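Local coordinates for acyl-[acyl-carrier-protein]--UDP-N-acetylglucosamine O-acyltransferase (Helicobacter pylori, PDB 1J2Z) that catalyses the transfer of a (3R)-hydroxyacyl chain from acyl carrier protein to UDP-N-acetylglucosamine, the first step of lipid A biosynthesis, at residues A[3-14]-A[20-30]; A[155-163]-A[243-253]. All coordinates share one frame; numbering follows the deposited sequence.

Contact 1: residues A[3-14]-A[20-30]; sequences KIAKTAIISPKA and VEIGEFCVIGD. With SO4 (sulfate ion), chain D.
Thr7 OG1 donates to Glu24 OE2 at 2.6 Å, meeting that oxygen nearly along its C-O axis, and accepts from Phe25 N at 3.1 Å. Its first torsion (57°) sets the hydroxyl between the backbone N and the carbonyl carbon of Thr7, over the Phe25 ring and offset toward its rim, while Thr7 CB lies 3.6 Å from Phe25 CE2. Glu24 bends at chi2 (-78°), which brings its carboxylate back to the threonine and to a water that also binds Thr7 N. A sulfate, probably from the crystallisation liquor, is held by Lys3 NZ and more weakly by Lys6 N.

Beyond this corner the two backbones run as neighbouring coils of a left-handed parallel beta-helix. Ile9 and Ile10 pair with Val27 and Ile28; Ile28 N reaches Ile9 O at 2.8 Å. Inside, Ile10 and Ile22 meet tip to tip, CD1 to CD1 at 3.6 Å, whereas Ile10 and Ile28 lie side by side, pointing the same way. At the far corner Ser11 OG accepts from Lys13 N, an ST turn. Phe25 also packs edge-to-face against Phe25 of each of the other two subunits. The double grip on Thr7 OG1 thus joins two successive turns beside the trimer interface. Donation from the threonine and the water to Glu24 OE2 would suit a charged carboxylate, whereas the neighbouring sulfate, itself offset by Lys3, would probably work against it.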
loop_
_atom_site.group_PDB
_atom_site.type_symbol
_atom_site.label_atom_id
_atom_site.label_comp_id
_atom_site.label_asym_id
_atom_site.label_seq_id
_atom_site.Cartn_x
_atom_site.Cartn_y
_atom_site.Cartn_z
ATOM N N LYS A 3 -15.666 28.763 1.337
ATOM C CA LYS A 3 -15.478 29.004 -0.085
ATOM C C LYS A 3 -15.547 27.739 -0.933
ATOM O O LYS A 3 -14.985 26.702 -0.580
ATOM C CB LYS A 3 -14.141 29.701 -0.329
ATOM C CG LYS A 3 -13.896 30.057 -1.786
ATOM C CD LYS A 3 -15.042 30.897 -2.340
ATOM C CE LYS A 3 -14.714 31.404 -3.729
ATOM N NZ LYS A 3 -13.447 32.178 -3.701
ATOM N N ILE A 4 -16.247 27.844 -2.056
ATOM C CA ILE A 4 -16.403 26.740 -2.988
ATOM C C ILE A 4 -15.677 27.092 -4.283
ATOM O O ILE A 4 -16.061 28.033 -4.977
ATOM C CB ILE A 4 -17.889 26.491 -3.293
ATOM C CG1 ILE A 4 -18.609 26.077 -2.006
ATOM C CG2 ILE A 4 -18.031 25.425 -4.376
ATOM C CD1 ILE A 4 -20.103 25.922 -2.158
ATOM N N ALA A 5 -14.624 26.339 -4.596
ATOM C CA ALA A 5 -13.846 26.579 -5.808
ATOM C C ALA A 5 -14.727 26.540 -7.057
ATOM O O ALA A 5 -15.567 25.651 -7.215
ATOM C CB ALA A 5 -12.728 25.549 -5.922
ATOM N N LYS A 6 -14.523 27.510 -7.943
ATOM C CA LYS A 6 -15.295 27.603 -9.176
ATOM C C LYS A 6 -15.028 26.435 -10.125
ATOM O O LYS A 6 -15.883 26.079 -10.933
ATOM C CB LYS A 6 -14.976 28.918 -9.888
ATOM C CG LYS A 6 -15.838 29.192 -11.105
ATOM C CD LYS A 6 -15.558 30.581 -11.667
ATOM C CE LYS A 6 -15.784 31.664 -10.613
ATOM N NZ LYS A 6 -17.175 31.653 -10.074
ATOM N N THR A 7 -13.837 25.850 -10.032
ATOM C CA THR A 7 -13.470 24.730 -10.893
ATOM C C THR A 7 -14.102 23.412 -10.449
ATOM O O THR A 7 -14.132 22.448 -11.211
ATOM C CB THR A 7 -11.950 24.521 -10.923
ATOM O OG1 THR A 7 -11.482 24.321 -9.587
ATOM C CG2 THR A 7 -11.248 25.730 -11.542
ATOM N N ALA A 8 -14.584 23.361 -9.213
ATOM C CA ALA A 8 -15.207 22.142 -8.700
ATOM C C ALA A 8 -16.477 21.809 -9.482
ATOM O O ALA A 8 -17.212 22.709 -9.891
ATOM C CB ALA A 8 -15.537 22.308 -7.214
ATOM N N ILE A 9 -16.717 20.518 -9.705
ATOM C CA ILE A 9 -17.909 20.066 -10.417
ATOM C C ILE A 9 -18.870 19.536 -9.360
ATOM O O ILE A 9 -18.598 18.528 -8.705
ATOM C CB ILE A 9 -17.597 18.933 -11.416
ATOM C CG1 ILE A 9 -16.595 19.419 -12.468
ATOM C CG2 ILE A 9 -18.895 18.475 -12.104
ATOM C CD1 ILE A 9 -17.089 20.604 -13.303
ATOM N N ILE A 10 -19.995 20.221 -9.206
ATOM C CA ILE A 10 -20.980 19.866 -8.193
ATOM C C ILE A 10 -22.373 19.688 -8.785
ATOM O O ILE A 10 -22.950 20.627 -9.326
ATOM C CB ILE A 10 -21.037 20.970 -7.118
ATOM C CG1 ILE A 10 -19.628 21.238 -6.579
ATOM C CG2 ILE A 10 -21.986 20.564 -5.990
ATOM C CD1 ILE A 10 -19.549 22.447 -5.676
ATOM N N SER A 11 -22.908 18.479 -8.681
ATOM C CA SER A 11 -24.239 18.196 -9.200
ATOM C C SER A 11 -25.271 19.109 -8.561
ATOM O O SER A 11 -25.235 19.359 -7.358
ATOM C CB SER A 11 -24.634 16.751 -8.911
ATOM O OG SER A 11 -26.022 16.574 -9.130
ATOM N N PRO A 12 -26.203 19.634 -9.363
ATOM C CA PRO A 12 -27.214 20.511 -8.772
ATOM C C PRO A 12 -28.115 19.744 -7.799
ATOM O O PRO A 12 -28.801 20.343 -6.981
ATOM C CB PRO A 12 -27.963 21.052 -9.993
ATOM C CG PRO A 12 -27.768 19.965 -11.032
ATOM C CD PRO A 12 -26.318 19.599 -10.830
ATOM N N LYS A 13 -28.094 18.418 -7.878
ATOM C CA LYS A 13 -28.920 17.596 -6.995
ATOM C C LYS A 13 -28.263 17.298 -5.652
ATOM O O LYS A 13 -28.916 16.805 -4.731
ATOM C CB LYS A 13 -29.289 16.287 -7.689
ATOM C CG LYS A 13 -30.032 16.504 -9.002
ATOM C CD LYS A 13 -30.393 15.191 -9.666
ATOM C CE LYS A 13 -31.069 15.427 -11.006
ATOM N NZ LYS A 13 -31.533 14.142 -11.603
ATOM N N ALA A 14 -26.970 17.592 -5.535
ATOM C CA ALA A 14 -26.272 17.355 -4.278
ATOM C C ALA A 14 -26.735 18.420 -3.294
ATOM O O ALA A 14 -27.144 19.508 -3.704
ATOM C CB ALA A 14 -24.777 17.450 -4.477
ATOM N N VAL A 20 -19.677 25.132 4.155
ATOM C CA VAL A 20 -18.888 24.090 3.501
ATOM C C VAL A 20 -17.793 24.638 2.583
ATOM O O VAL A 20 -18.031 25.536 1.785
ATOM C CB VAL A 20 -19.785 23.141 2.671
ATOM C CG1 VAL A 20 -18.927 22.116 1.929
ATOM C CG2 VAL A 20 -20.772 22.434 3.588
ATOM N N GLU A 21 -16.592 24.086 2.709
ATOM C CA GLU A 21 -15.467 24.495 1.880
ATOM C C GLU A 21 -15.161 23.380 0.888
ATOM O O GLU A 21 -15.039 22.214 1.269
ATOM C CB GLU A 21 -14.234 24.758 2.743
ATOM C CG GLU A 21 -14.396 25.902 3.723
ATOM C CD GLU A 21 -13.162 26.092 4.582
ATOM O OE1 GLU A 21 -12.071 26.303 4.011
ATOM O OE2 GLU A 21 -13.283 26.025 5.824
ATOM N N ILE A 22 -15.034 23.742 -0.384
ATOM C CA ILE A 22 -14.755 22.764 -1.427
ATOM C C ILE A 22 -13.567 23.257 -2.248
ATOM O O ILE A 22 -13.621 24.325 -2.856
ATOM C CB ILE A 22 -15.998 22.567 -2.329
ATOM C CG1 ILE A 22 -17.158 22.025 -1.486
ATOM C CG2 ILE A 22 -15.682 21.615 -3.471
ATOM C CD1 ILE A 22 -18.458 21.836 -2.251
ATOM N N GLY A 23 -12.491 22.473 -2.248
ATOM C CA GLY A 23 -11.292 22.857 -2.972
ATOM C C GLY A 23 -11.390 22.732 -4.476
ATOM O O GLY A 23 -12.417 22.312 -5.006
ATOM N N GLU A 24 -10.308 23.088 -5.163
ATOM C CA GLU A 24 -10.252 23.035 -6.623
ATOM C C GLU A 24 -10.468 21.632 -7.191
ATOM O O GLU A 24 -9.991 20.642 -6.639
ATOM C CB GLU A 24 -8.889 23.539 -7.119
ATOM C CG GLU A 24 -8.451 24.871 -6.544
ATOM C CD GLU A 24 -9.133 26.048 -7.201
ATOM O OE1 GLU A 24 -8.913 27.182 -6.735
ATOM O OE2 GLU A 24 -9.880 25.842 -8.185
ATOM N N PHE A 25 -11.185 21.566 -8.305
ATOM C CA PHE A 25 -11.439 20.316 -9.012
ATOM C C PHE A 25 -12.147 19.184 -8.269
ATOM O O PHE A 25 -12.017 18.027 -8.658
ATOM C CB PHE A 25 -10.116 19.783 -9.586
ATOM C CG PHE A 25 -9.349 20.804 -10.390
ATOM C CD1 PHE A 25 -8.038 21.128 -10.055
ATOM C CD2 PHE A 25 -9.950 21.462 -11.461
ATOM C CE1 PHE A 25 -7.327 22.097 -10.772
ATOM C CE2 PHE A 25 -9.254 22.434 -12.189
ATOM C CZ PHE A 25 -7.939 22.753 -11.842
ATOM N N CYS A 26 -12.883 19.478 -7.204
ATOM C CA CYS A 26 -13.588 18.392 -6.529
ATOM C C CYS A 26 -14.690 17.915 -7.468
ATOM O O CYS A 26 -15.181 18.687 -8.290
ATOM C CB CYS A 26 -14.213 18.861 -5.212
ATOM S SG CYS A 26 -13.064 18.968 -3.813
ATOM N N VAL A 27 -15.058 16.641 -7.365
ATOM C CA VAL A 27 -16.128 16.079 -8.188
ATOM C C VAL A 27 -17.171 15.539 -7.219
ATOM O O VAL A 27 -16.905 14.601 -6.463
ATOM C CB VAL A 27 -15.622 14.939 -9.094
ATOM C CG1 VAL A 27 -16.781 14.377 -9.925
ATOM C CG2 VAL A 27 -14.530 15.465 -10.015
ATOM N N ILE A 28 -18.352 16.152 -7.241
ATOM C CA ILE A 28 -19.437 15.790 -6.339
ATOM C C ILE A 28 -20.693 15.337 -7.082
ATOM O O ILE A 28 -21.328 16.127 -7.782
ATOM C CB ILE A 28 -19.748 16.995 -5.422
ATOM C CG1 ILE A 28 -18.471 17.370 -4.661
ATOM C CG2 ILE A 28 -20.900 16.676 -4.471
ATOM C CD1 ILE A 28 -18.605 18.582 -3.771
ATOM N N GLY A 29 -21.032 14.059 -6.910
ATOM C CA GLY A 29 -22.184 13.456 -7.568
ATOM C C GLY A 29 -23.557 13.901 -7.087
ATOM O O GLY A 29 -23.685 14.606 -6.081
ATOM N N ASP A 30 -24.594 13.458 -7.791
ATOM C CA ASP A 30 -25.946 13.865 -7.461
ATOM C C ASP A 30 -26.607 13.248 -6.233
ATOM O O ASP A 30 -27.735 13.596 -5.918
ATOM C CB ASP A 30 -26.867 13.706 -8.681
ATOM C CG ASP A 30 -26.987 12.274 -9.157
ATOM O OD1 ASP A 30 -26.755 11.347 -8.354
ATOM O OD2 ASP A 30 -27.337 12.080 -10.341
HETATM S S SO4 D . -12.127 30.476 -6.744
HETATM O O1 SO4 D . -11.657 30.913 -8.055
HETATM O O2 SO4 D . -11.653 31.394 -5.725
HETATM O O3 SO4 D . -13.578 30.439 -6.720
HETATM O O4 SO4 D . -11.626 29.137 -6.438
HETATM O O HOH W 1 -11.543 27.741 -9.108
HETATM O O HOH W 2 -29.754 13.806 -4.469
#

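Contact 2: residues A[155-163]-A[243-253]. With SOG (octyl 1-thio-beta-D-glucopyranoside), chain B.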
loop_
_atom_site.group_PDB
_atom_site.type_symbol
_atom_site.label_atom_id
_atom_site.label_comp_id
_atom_site.label_asym_id
_atom_site.label_seq_id
_atom_site.Cartn_x
_atom_site.Cartn_y
_atom_site.Cartn_z
ATOM N N ILE A 155 -7.521 -6.523 7.465
ATOM C CA ILE A 155 -8.555 -7.161 8.278
ATOM C C ILE A 155 -9.447 -7.906 7.295
ATOM O O ILE A 155 -9.939 -7.315 6.331
ATOM C CB ILE A 155 -9.418 -6.125 9.036
ATOM C CG1 ILE A 155 -8.523 -5.137 9.794
ATOM C CG2 ILE A 155 -10.357 -6.844 10.005
ATOM C CD1 ILE A 155 -7.672 -5.757 10.873
ATOM N N HIS A 156 -9.646 -9.198 7.533
ATOM C CA HIS A 156 -10.459 -10.018 6.640
ATOM C C HIS A 156 -11.960 -9.826 6.843
ATOM O O HIS A 156 -12.396 -9.303 7.864
ATOM C CB HIS A 156 -10.091 -11.496 6.801
ATOM C CG HIS A 156 -8.643 -11.786 6.556
ATOM N ND1 HIS A 156 -7.901 -11.121 5.603
ATOM C CD2 HIS A 156 -7.805 -12.687 7.122
ATOM C CE1 HIS A 156 -6.669 -11.598 5.594
ATOM N NE2 HIS A 156 -6.584 -12.550 6.507
ATOM N N GLN A 157 -12.740 -10.272 5.863
ATOM C CA GLN A 157 -14.190 -10.128 5.878
ATOM C C GLN A 157 -14.891 -10.657 7.129
ATOM O O GLN A 157 -14.517 -11.685 7.682
ATOM C CB GLN A 157 -14.790 -10.808 4.640
ATOM C CG GLN A 157 -14.783 -12.333 4.708
ATOM C CD GLN A 157 -15.238 -12.988 3.419
ATOM O OE1 GLN A 157 -16.220 -12.568 2.808
ATOM N NE2 GLN A 157 -14.533 -14.031 3.007
ATOM N N PHE A 158 -15.919 -9.935 7.554
ATOM C CA PHE A 158 -16.724 -10.302 8.715
ATOM C C PHE A 158 -16.030 -10.252 10.067
ATOM O O PHE A 158 -16.614 -10.644 11.073
ATOM C CB PHE A 158 -17.352 -11.689 8.513
ATOM C CG PHE A 158 -18.379 -11.729 7.420
ATOM C CD1 PHE A 158 -18.059 -12.227 6.164
ATOM C CD2 PHE A 158 -19.654 -11.217 7.634
ATOM C CE1 PHE A 158 -18.995 -12.212 5.132
ATOM C CE2 PHE A 158 -20.597 -11.195 6.613
ATOM C CZ PHE A 158 -20.267 -11.692 5.359
ATOM N N VAL A 159 -14.793 -9.772 10.107
ATOM C CA VAL A 159 -14.097 -9.688 11.383
ATOM C C VAL A 159 -14.706 -8.569 12.219
ATOM O O VAL A 159 -15.140 -7.547 11.683
ATOM C CB VAL A 159 -12.590 -9.411 11.196
ATOM C CG1 VAL A 159 -11.970 -8.946 12.516
ATOM C CG2 VAL A 159 -11.893 -10.676 10.717
ATOM N N ARG A 160 -14.753 -8.767 13.532
ATOM C CA ARG A 160 -15.297 -7.748 14.420
ATOM C C ARG A 160 -14.270 -7.392 15.483
ATOM O O ARG A 160 -13.723 -8.271 16.141
ATOM C CB ARG A 160 -16.576 -8.245 15.098
ATOM C CG ARG A 160 -17.717 -8.603 14.147
ATOM C CD ARG A 160 -18.919 -9.092 14.946
ATOM N NE ARG A 160 -18.507 -10.097 15.919
ATOM C CZ ARG A 160 -19.031 -10.226 17.133
ATOM N NH1 ARG A 160 -19.998 -9.410 17.532
ATOM N NH2 ARG A 160 -18.573 -11.160 17.955
ATOM N N ILE A 161 -13.997 -6.102 15.635
ATOM C CA ILE A 161 -13.047 -5.639 16.639
ATOM C C ILE A 161 -13.844 -4.800 17.628
ATOM O O ILE A 161 -14.449 -3.791 17.254
ATOM C CB ILE A 161 -11.937 -4.780 16.003
ATOM C CG1 ILE A 161 -11.198 -5.605 14.949
ATOM C CG2 ILE A 161 -10.965 -4.297 17.076
ATOM C CD1 ILE A 161 -10.290 -4.775 14.059
ATOM N N ALA A 162 -13.851 -5.225 18.887
ATOM C CA ALA A 162 -14.604 -4.523 19.917
ATOM C C ALA A 162 -13.933 -3.238 20.372
ATOM O O ALA A 162 -12.828 -2.905 19.941
ATOM C CB ALA A 162 -14.839 -5.452 21.113
ATOM N N LYS A 163 -14.625 -2.524 21.252
ATOM C CA LYS A 163 -14.159 -1.258 21.803
ATOM C C LYS A 163 -12.792 -1.317 22.478
ATOM O O LYS A 163 -12.424 -2.321 23.081
ATOM C CB LYS A 163 -15.191 -0.742 22.811
ATOM C CG LYS A 163 -14.776 0.507 23.576
ATOM C CD LYS A 163 -15.802 0.818 24.669
ATOM C CE LYS A 163 -15.503 2.134 25.368
ATOM N NZ LYS A 163 -16.491 2.405 26.455
ATOM N N GLU A 243 -20.623 -6.793 28.295
ATOM C CA GLU A 243 -19.996 -6.264 27.091
ATOM C C GLU A 243 -19.041 -7.262 26.447
ATOM O O GLU A 243 -19.071 -7.480 25.239
ATOM C CB GLU A 243 -19.235 -4.988 27.440
ATOM C CG GLU A 243 -18.662 -4.256 26.253
ATOM C CD GLU A 243 -17.985 -2.964 26.658
ATOM O OE1 GLU A 243 -17.575 -2.202 25.754
ATOM O OE2 GLU A 243 -17.861 -2.713 27.879
ATOM N N ILE A 244 -18.196 -7.871 27.271
ATOM C CA ILE A 244 -17.205 -8.827 26.794
ATOM C C ILE A 244 -17.768 -10.192 26.408
ATOM O O ILE A 244 -17.510 -10.690 25.313
ATOM C CB ILE A 244 -16.099 -9.011 27.853
ATOM C CG1 ILE A 244 -15.352 -7.688 28.032
ATOM C CG2 ILE A 244 -15.147 -10.124 27.444
ATOM C CD1 ILE A 244 -14.321 -7.689 29.129
ATOM N N CYS A 245 -18.544 -10.792 27.302
ATOM C CA CYS A 245 -19.103 -12.111 27.040
ATOM C C CYS A 245 -20.158 -12.168 25.941
ATOM O O CYS A 245 -20.197 -13.126 25.167
ATOM C CB CYS A 245 -19.650 -12.702 28.339
ATOM S SG CYS A 245 -18.358 -12.903 29.577
ATOM N N SER A 246 -21.017 -11.158 25.857
ATOM C CA SER A 246 -22.037 -11.174 24.810
ATOM C C SER A 246 -21.344 -11.019 23.459
ATOM O O SER A 246 -21.792 -11.573 22.453
ATOM C CB SER A 246 -23.049 -10.043 25.016
ATOM O OG SER A 246 -22.449 -8.782 24.809
ATOM N N PHE A 247 -20.247 -10.264 23.437
ATOM C CA PHE A 247 -19.489 -10.072 22.199
ATOM C C PHE A 247 -18.976 -11.433 21.738
ATOM O O PHE A 247 -19.138 -11.820 20.578
ATOM C CB PHE A 247 -18.292 -9.143 22.435
ATOM C CG PHE A 247 -17.430 -8.947 21.215
ATOM C CD1 PHE A 247 -17.834 -8.099 20.191
ATOM C CD2 PHE A 247 -16.229 -9.641 21.076
ATOM C CE1 PHE A 247 -17.059 -7.943 19.045
ATOM C CE2 PHE A 247 -15.444 -9.495 19.931
ATOM C CZ PHE A 247 -15.861 -8.644 18.914
ATOM N N ILE A 248 -18.362 -12.155 22.668
ATOM C CA ILE A 248 -17.808 -13.475 22.405
ATOM C C ILE A 248 -18.839 -14.474 21.894
ATOM O O ILE A 248 -18.602 -15.161 20.901
ATOM C CB ILE A 248 -17.142 -14.045 23.679
ATOM C CG1 ILE A 248 -15.874 -13.250 23.992
ATOM C CG2 ILE A 248 -16.825 -15.523 23.497
ATOM C CD1 ILE A 248 -15.230 -13.607 25.329
ATOM N N LEU A 249 -19.982 -14.561 22.567
ATOM C CA LEU A 249 -21.023 -15.499 22.160
ATOM C C LEU A 249 -21.641 -15.157 20.806
ATOM O O LEU A 249 -22.220 -16.022 20.154
ATOM C CB LEU A 249 -22.128 -15.570 23.223
ATOM C CG LEU A 249 -21.737 -16.054 24.623
ATOM C CD1 LEU A 249 -22.978 -16.108 25.505
ATOM C CD2 LEU A 249 -21.086 -17.425 24.544
ATOM N N GLU A 250 -21.513 -13.904 20.378
ATOM C CA GLU A 250 -22.072 -13.486 19.095
ATOM C C GLU A 250 -21.108 -13.659 17.925
ATOM O O GLU A 250 -21.489 -13.482 16.767
ATOM C CB GLU A 250 -22.512 -12.021 19.162
ATOM C CG GLU A 250 -23.777 -11.791 19.969
ATOM C CD GLU A 250 -24.106 -10.318 20.115
ATOM O OE1 GLU A 250 -24.121 -9.607 19.088
ATOM O OE2 GLU A 250 -24.353 -9.873 21.255
ATOM N N SER A 251 -19.864 -14.015 18.226
ATOM C CA SER A 251 -18.844 -14.189 17.195
ATOM C C SER A 251 -19.204 -15.172 16.079
ATOM O O SER A 251 -19.700 -16.267 16.337
ATOM C CB SER A 251 -17.531 -14.628 17.839
ATOM O OG SER A 251 -16.528 -14.780 16.857
ATOM N N SER A 252 -18.934 -14.770 14.838
ATOM C CA SER A 252 -19.202 -15.598 13.665
ATOM C C SER A 252 -17.930 -16.283 13.188
ATOM O O SER A 252 -17.918 -17.480 12.905
ATOM C CB SER A 252 -19.762 -14.747 12.519
ATOM O OG SER A 252 -21.126 -14.430 12.726
ATOM N N ARG A 253 -16.853 -15.512 13.096
ATOM C CA ARG A 253 -15.580 -16.053 12.641
ATOM C C ARG A 253 -14.792 -16.683 13.773
ATOM O O ARG A 253 -13.762 -17.309 13.543
ATOM C CB ARG A 253 -14.748 -14.948 11.989
ATOM C CG ARG A 253 -15.466 -14.261 10.849
ATOM C CD ARG A 253 -14.509 -13.908 9.746
ATOM N NE ARG A 253 -13.851 -15.100 9.226
ATOM C CZ ARG A 253 -12.964 -15.088 8.238
ATOM N NH1 ARG A 253 -12.629 -13.941 7.662
ATOM N NH2 ARG A 253 -12.412 -16.222 7.830
HETATM C C1 SOG B . -13.395 -8.153 -0.412
HETATM C C2 SOG B . -14.641 -7.363 -0.883
HETATM C C3 SOG B . -14.201 -6.207 -1.793
HETATM C C4 SOG B . -13.265 -5.300 -0.987
HETATM C C5 SOG B . -12.034 -6.123 -0.528
HETATM C C6 SOG B . -11.087 -5.265 0.298
HETATM C "C1'" SOG B . -12.961 -10.394 0.332
HETATM C "C2'" SOG B . -12.358 -10.681 1.693
HETATM C "C3'" SOG B . -12.135 -12.169 1.890
HETATM C "C4'" SOG B . -11.533 -12.466 3.255
HETATM C "C5'" SOG B . -11.314 -13.960 3.447
HETATM C "C6'" SOG B . -10.589 -14.240 4.747
HETATM C "C7'" SOG B . -10.363 -15.719 4.950
HETATM C "C8'" SOG B . -9.637 -15.967 6.251
HETATM S S1 SOG B . -13.784 -9.227 0.457
HETATM O O2 SOG B . -15.526 -8.224 -1.589
HETATM O O3 SOG B . -15.331 -5.473 -2.220
HETATM O O4 SOG B . -12.845 -4.210 -1.789
HETATM O O5 SOG B . -12.487 -7.248 0.279
HETATM O O6 SOG B . -10.217 -4.547 -0.556
HETATM O O HOH W 3 -17.275 -12.625 13.491
#
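The guanidinium of Arg160 lies flat on the ring of Phe247, planes 14° apart and CZ of Arg160 4.0 Å from the ring centroid of Phe247, a cation-pi stack. Ala162 CB presses on the opposite face of that ring in a CH-pi contact, leaving the phenyl sandwiched between a charge and a methyl group. Phe247 CG stands anti to its backbone N (chi1 178°), which carries the ring off the helix toward strand 160-161. The bend of Arg160 at chi3 (-49°) turns the guanidinium so that NH2 of Arg160 donates to Phe247 O at 2.8 Å; the acceptor is in the guanidinium plane, but the donor is tilted from the carbonyl plane. Glu250 O covers the other face of the guanidinium near its rim. Asp176 takes a salt bridge from Arg160 NE and a hydrogen bond from Ser251 OG, tying Ser251, just after Glu250, to the same arginine.

The Lys163 end is looser: Lys163 and Glu243 cross at about a right angle, with Lys163 CD 3.7 Å and Lys163 NZ 4.8 Å from Glu243 OE1. At the other end Arg253 makes a second, polar anchoring point: NH1 donates to Gln157 O at 2.9 Å, in the carbonyl plane, and a water links Phe158 O to Arg253 N. The exposed Phe158 lies beside it on the solvent side. Here His156, Gln157 and Arg253 line the octyl tail of the bound detergent; C8' of the detergent comes within 3.2 Å of Arg253 NH2. Gln157 probably also binds substrate, as in relatives. The arginine stack thus fixes the C-terminal helical part against the beta-helix, while the second arginine, bound to the 156-159 turn, contributes to the wall of the detergent pocket.

Overall arrangement
Contact 1 and contact 2 lie on opposite sides of the chain's centre, their own centres about 39 Å apart and their nearest atoms about 26 Å. Contact 1 is local: successive coils at the N-terminal end of the beta-helix, partly buried, joined by parallel backbone pairing and by isoleucines inside the coil. Contact 2 joins parts distant in sequence, a late coil and helix 239-250, and lies at the surface, where side chains rather than backbone pairing do the work. The two share no strand or helix. Their surroundings differ as well: residues 3-14 and 20-30 meet the other subunits, whereas 155-163 and 243-253 touch no other protein chain of the trimer and supply residues to the detergent pocket.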